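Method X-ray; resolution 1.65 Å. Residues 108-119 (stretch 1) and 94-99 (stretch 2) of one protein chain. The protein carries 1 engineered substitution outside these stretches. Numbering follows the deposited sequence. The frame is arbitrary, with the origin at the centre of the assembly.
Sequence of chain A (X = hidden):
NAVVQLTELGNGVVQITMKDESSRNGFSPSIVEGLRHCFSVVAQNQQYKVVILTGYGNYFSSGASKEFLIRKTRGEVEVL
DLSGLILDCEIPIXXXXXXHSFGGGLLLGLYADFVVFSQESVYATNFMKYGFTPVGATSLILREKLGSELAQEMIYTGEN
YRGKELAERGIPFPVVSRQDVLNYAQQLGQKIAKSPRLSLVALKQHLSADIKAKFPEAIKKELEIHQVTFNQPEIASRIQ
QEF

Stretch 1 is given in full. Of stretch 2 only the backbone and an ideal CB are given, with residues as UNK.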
# COMPACT_ATOMS: atom_id res chain seq x y z
N LEU A 108 5.81 9.51 -17.01
CA LEU A 108 6.19 10.91 -16.87
C LEU A 108 5.37 11.59 -15.80
O LEU A 108 5.90 12.30 -14.93
CB LEU A 108 5.98 11.65 -18.19
CG LEU A 108 6.48 13.10 -18.17
CD1 LEU A 108 8.01 13.14 -18.16
CD2 LEU A 108 5.96 13.88 -19.36
N GLY A 109 4.04 11.39 -15.85
CA GLY A 109 3.24 11.96 -14.78
C GLY A 109 3.47 11.32 -13.44
O GLY A 109 3.47 12.00 -12.40
N LEU A 110 3.63 10.00 -13.41
CA LEU A 110 3.75 9.29 -12.14
C LEU A 110 5.08 9.53 -11.43
O LEU A 110 5.21 9.19 -10.24
CB LEU A 110 3.50 7.78 -12.32
CG LEU A 110 2.07 7.38 -12.68
CD1 LEU A 110 2.03 5.87 -12.93
CD2 LEU A 110 1.13 7.74 -11.56
N TYR A 111 6.03 10.15 -12.14
CA TYR A 111 7.34 10.51 -11.53
C TYR A 111 7.10 11.73 -10.63
O TYR A 111 7.91 12.02 -9.74
CB TYR A 111 8.41 10.88 -12.57
CG TYR A 111 8.92 9.74 -13.43
CD1 TYR A 111 9.10 8.45 -12.92
CD2 TYR A 111 9.26 9.98 -14.77
CE1 TYR A 111 9.59 7.40 -13.76
CE2 TYR A 111 9.75 8.97 -15.60
CZ TYR A 111 9.91 7.68 -15.09
OH TYR A 111 10.38 6.69 -15.93
N ALA A 112 5.97 12.43 -10.84
CA ALA A 112 5.69 13.64 -10.06
C ALA A 112 5.31 13.32 -8.61
O ALA A 112 5.04 12.17 -8.24
CB ALA A 112 4.57 14.49 -10.73
N ASP A 113 5.29 14.34 -7.77
CA ASP A 113 5.00 14.13 -6.37
C ASP A 113 3.52 13.94 -6.10
O ASP A 113 3.12 13.20 -5.19
CB ASP A 113 5.56 15.28 -5.56
CG ASP A 113 7.04 15.47 -5.83
OD1 ASP A 113 7.86 14.63 -5.36
OD2 ASP A 113 7.38 16.40 -6.57
N PHE A 114 2.71 14.61 -6.91
CA PHE A 114 1.24 14.50 -6.86
C PHE A 114 0.73 14.31 -8.28
O PHE A 114 1.37 14.76 -9.24
CB PHE A 114 0.67 15.79 -6.31
CG PHE A 114 1.06 16.06 -4.89
CD1 PHE A 114 2.20 16.81 -4.60
CD2 PHE A 114 0.31 15.55 -3.84
CE1 PHE A 114 2.57 17.05 -3.28
CE2 PHE A 114 0.66 15.80 -2.52
CZ PHE A 114 1.80 16.52 -2.25
N VAL A 115 -0.41 13.63 -8.43
CA VAL A 115 -0.90 13.30 -9.77
C VAL A 115 -2.42 13.48 -9.73
O VAL A 115 -3.07 13.11 -8.74
CB VAL A 115 -0.57 11.86 -10.17
CG1 VAL A 115 -0.98 11.56 -11.60
CG2 VAL A 115 0.96 11.58 -10.00
N VAL A 116 -2.96 14.09 -10.79
CA VAL A 116 -4.43 14.23 -10.94
C VAL A 116 -4.80 13.65 -12.30
O VAL A 116 -4.16 13.95 -13.33
CB VAL A 116 -4.89 15.70 -10.89
CG1 VAL A 116 -6.45 15.77 -10.86
CG2 VAL A 116 -4.33 16.42 -9.66
N PHE A 117 -5.86 12.82 -12.33
CA PHE A 117 -6.26 12.10 -13.55
C PHE A 117 -7.61 12.67 -13.99
O PHE A 117 -8.35 13.19 -13.14
CB PHE A 117 -6.54 10.62 -13.26
CG PHE A 117 -5.30 9.79 -13.02
CD1 PHE A 117 -4.89 8.86 -13.96
CD2 PHE A 117 -4.63 9.88 -11.82
CE1 PHE A 117 -3.73 8.06 -13.74
CE2 PHE A 117 -3.49 9.10 -11.58
CZ PHE A 117 -3.06 8.19 -12.55
N SER A 118 -7.87 12.59 -15.30
CA SER A 118 -9.18 12.96 -15.90
C SER A 118 -10.08 11.73 -15.95
O SER A 118 -9.68 10.65 -16.41
CB SER A 118 -8.94 13.49 -17.32
OG SER A 118 -10.12 13.38 -18.14
N GLN A 119 -11.35 11.91 -15.58
CA GLN A 119 -12.33 10.84 -15.62
C GLN A 119 -12.52 10.26 -17.01
O GLN A 119 -12.71 9.06 -17.15
CB GLN A 119 -13.69 11.35 -15.14
CG GLN A 119 -13.80 11.63 -13.66
CD GLN A 119 -15.11 12.38 -13.30
OE1 GLN A 119 -15.35 12.68 -12.12
NE2 GLN A 119 -15.92 12.69 -14.30
N UNK A 94 3.23 18.74 -9.39
CA UNK A 94 1.89 18.13 -9.53
C UNK A 94 1.64 17.87 -11.02
O UNK A 94 1.70 18.79 -11.83
CB UNK A 94 0.80 19.03 -8.94
N UNK A 95 1.37 16.61 -11.39
CA UNK A 95 1.13 16.28 -12.79
C UNK A 95 -0.37 16.36 -12.98
O UNK A 95 -1.10 15.51 -12.47
CB UNK A 95 1.68 14.90 -13.17
N UNK A 96 -0.79 17.36 -13.73
CA UNK A 96 -2.23 17.55 -14.01
C UNK A 96 -2.52 16.86 -15.34
O UNK A 96 -2.36 17.45 -16.42
CB UNK A 96 -2.61 19.03 -14.06
N UNK A 97 -2.85 15.58 -15.27
CA UNK A 97 -3.01 14.79 -16.47
C UNK A 97 -4.46 14.96 -16.95
O UNK A 97 -5.31 14.09 -16.72
CB UNK A 97 -2.67 13.32 -16.22
N UNK A 98 -4.70 16.08 -17.61
CA UNK A 98 -6.06 16.44 -18.07
C UNK A 98 -6.49 15.64 -19.30
O UNK A 98 -7.67 15.67 -19.70
CB UNK A 98 -6.13 17.93 -18.39
N UNK A 99 -5.51 15.02 -19.94
CA UNK A 99 -5.67 14.19 -21.13
C UNK A 99 -5.07 12.80 -21.00
O UNK A 99 -4.71 12.36 -19.90
CB UNK A 99 -5.04 14.90 -22.33

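Residues 94-97 run parallel to strand 114-118, their axes 4.5 Å apart at the closest. Because the backbone is extended, CB directions alternate between the two faces of the sheet.

Position 94, with extended backbone angles (-110/122), sends its CB to the face that carries the side chains of Phe-114 and Val-116. The ideal CB lies 4.2 Å from Phe-114 CB, and nothing polar from a side chain is offered there. A branched or larger aliphatic residue would suit, valine, isoleucine or leucine among them. The deposited residue is Ile-94, in the m, t rotamer: its CG1 lies 3.9 Å from Phe-114 CB and its CG2 4.3 Å from Val-116 CG2.

At position 95 the CB turns to the other face, into a narrow space next to Gly-109 and Ala-112. The ideal CB is 3.5 Å from Gly-109 O and 3.8 Å from Ala-112 CB, which leaves little room in that direction and favours a small residue: alanine, glycine or perhaps serine. It is Ala-95, whose CB packs 3.8 Å from Ala-112 CB. Its backbone joins the strands, Ala-95 N donating to Phe-114 O (2.8 Å) and Ala-95 O accepting from Val-116 N (2.9 Å).

Position 96 returns to the face of Phe-114 and Val-116, but its ideal CB stays 5.1 Å from Val-116 CB. Many side chains are compatible. The residue is Ala-96, which makes little contact here.

Position 97 points to the face of Val-115 and Phe-117. Its ideal CB is 3.3 Å from Val-116 O, and beyond it lies an apolar space bordered by Gly-109, Val-115 and the Phe-117 ring. A long, flexible apolar chain such as methionine fits best, though a shorter branched one such as leucine could fill part of the space. Met-97 adopts m, t, m and carries its end closer to stretch 1. Its CE lies 3.6 Å from the centroid of the Phe-117 ring, over one face in a CH-pi contact, and 3.7 Å from Val-115 CG1. Met-97 SD is 4.0 Å from Gly-109 CA; a CB on that glycine would come within 2.5 Å of the sulfur, so the absent side chain makes the room. Met-97 N also donates to Val-116 O at 2.9 Å.

Position 98 points away from stretch 1, leaving a polar or long residue free to look elsewhere. Gln-98 does so, its amide hydrogen-bonded elsewhere in the structure, while its backbone O lies 3.5 Å from Ser-118 CB.

Position 99 also faces away; stretch 1 imposes no choice. It is Gly-99.

Stretch 2, residues 94-99: IAAMQG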
# COMPACT_ATOMS: atom_id res chain seq x y z
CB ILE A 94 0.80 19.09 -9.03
CG1 ILE A 94 1.07 19.50 -7.56
CG2 ILE A 94 -0.61 18.48 -9.19
CD1 ILE A 94 0.19 20.64 -7.02
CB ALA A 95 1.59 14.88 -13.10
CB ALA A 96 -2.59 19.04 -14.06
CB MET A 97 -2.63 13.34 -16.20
CG MET A 97 -1.21 13.18 -15.69
SD MET A 97 -0.57 11.48 -15.81
CE MET A 97 -1.92 10.55 -15.06
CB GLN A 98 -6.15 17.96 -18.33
CG GLN A 98 -5.82 18.47 -19.76
CD GLN A 98 -4.50 17.98 -20.34
OE1 GLN A 98 -3.50 17.77 -19.62
NE2 GLN A 98 -4.48 17.79 -21.65
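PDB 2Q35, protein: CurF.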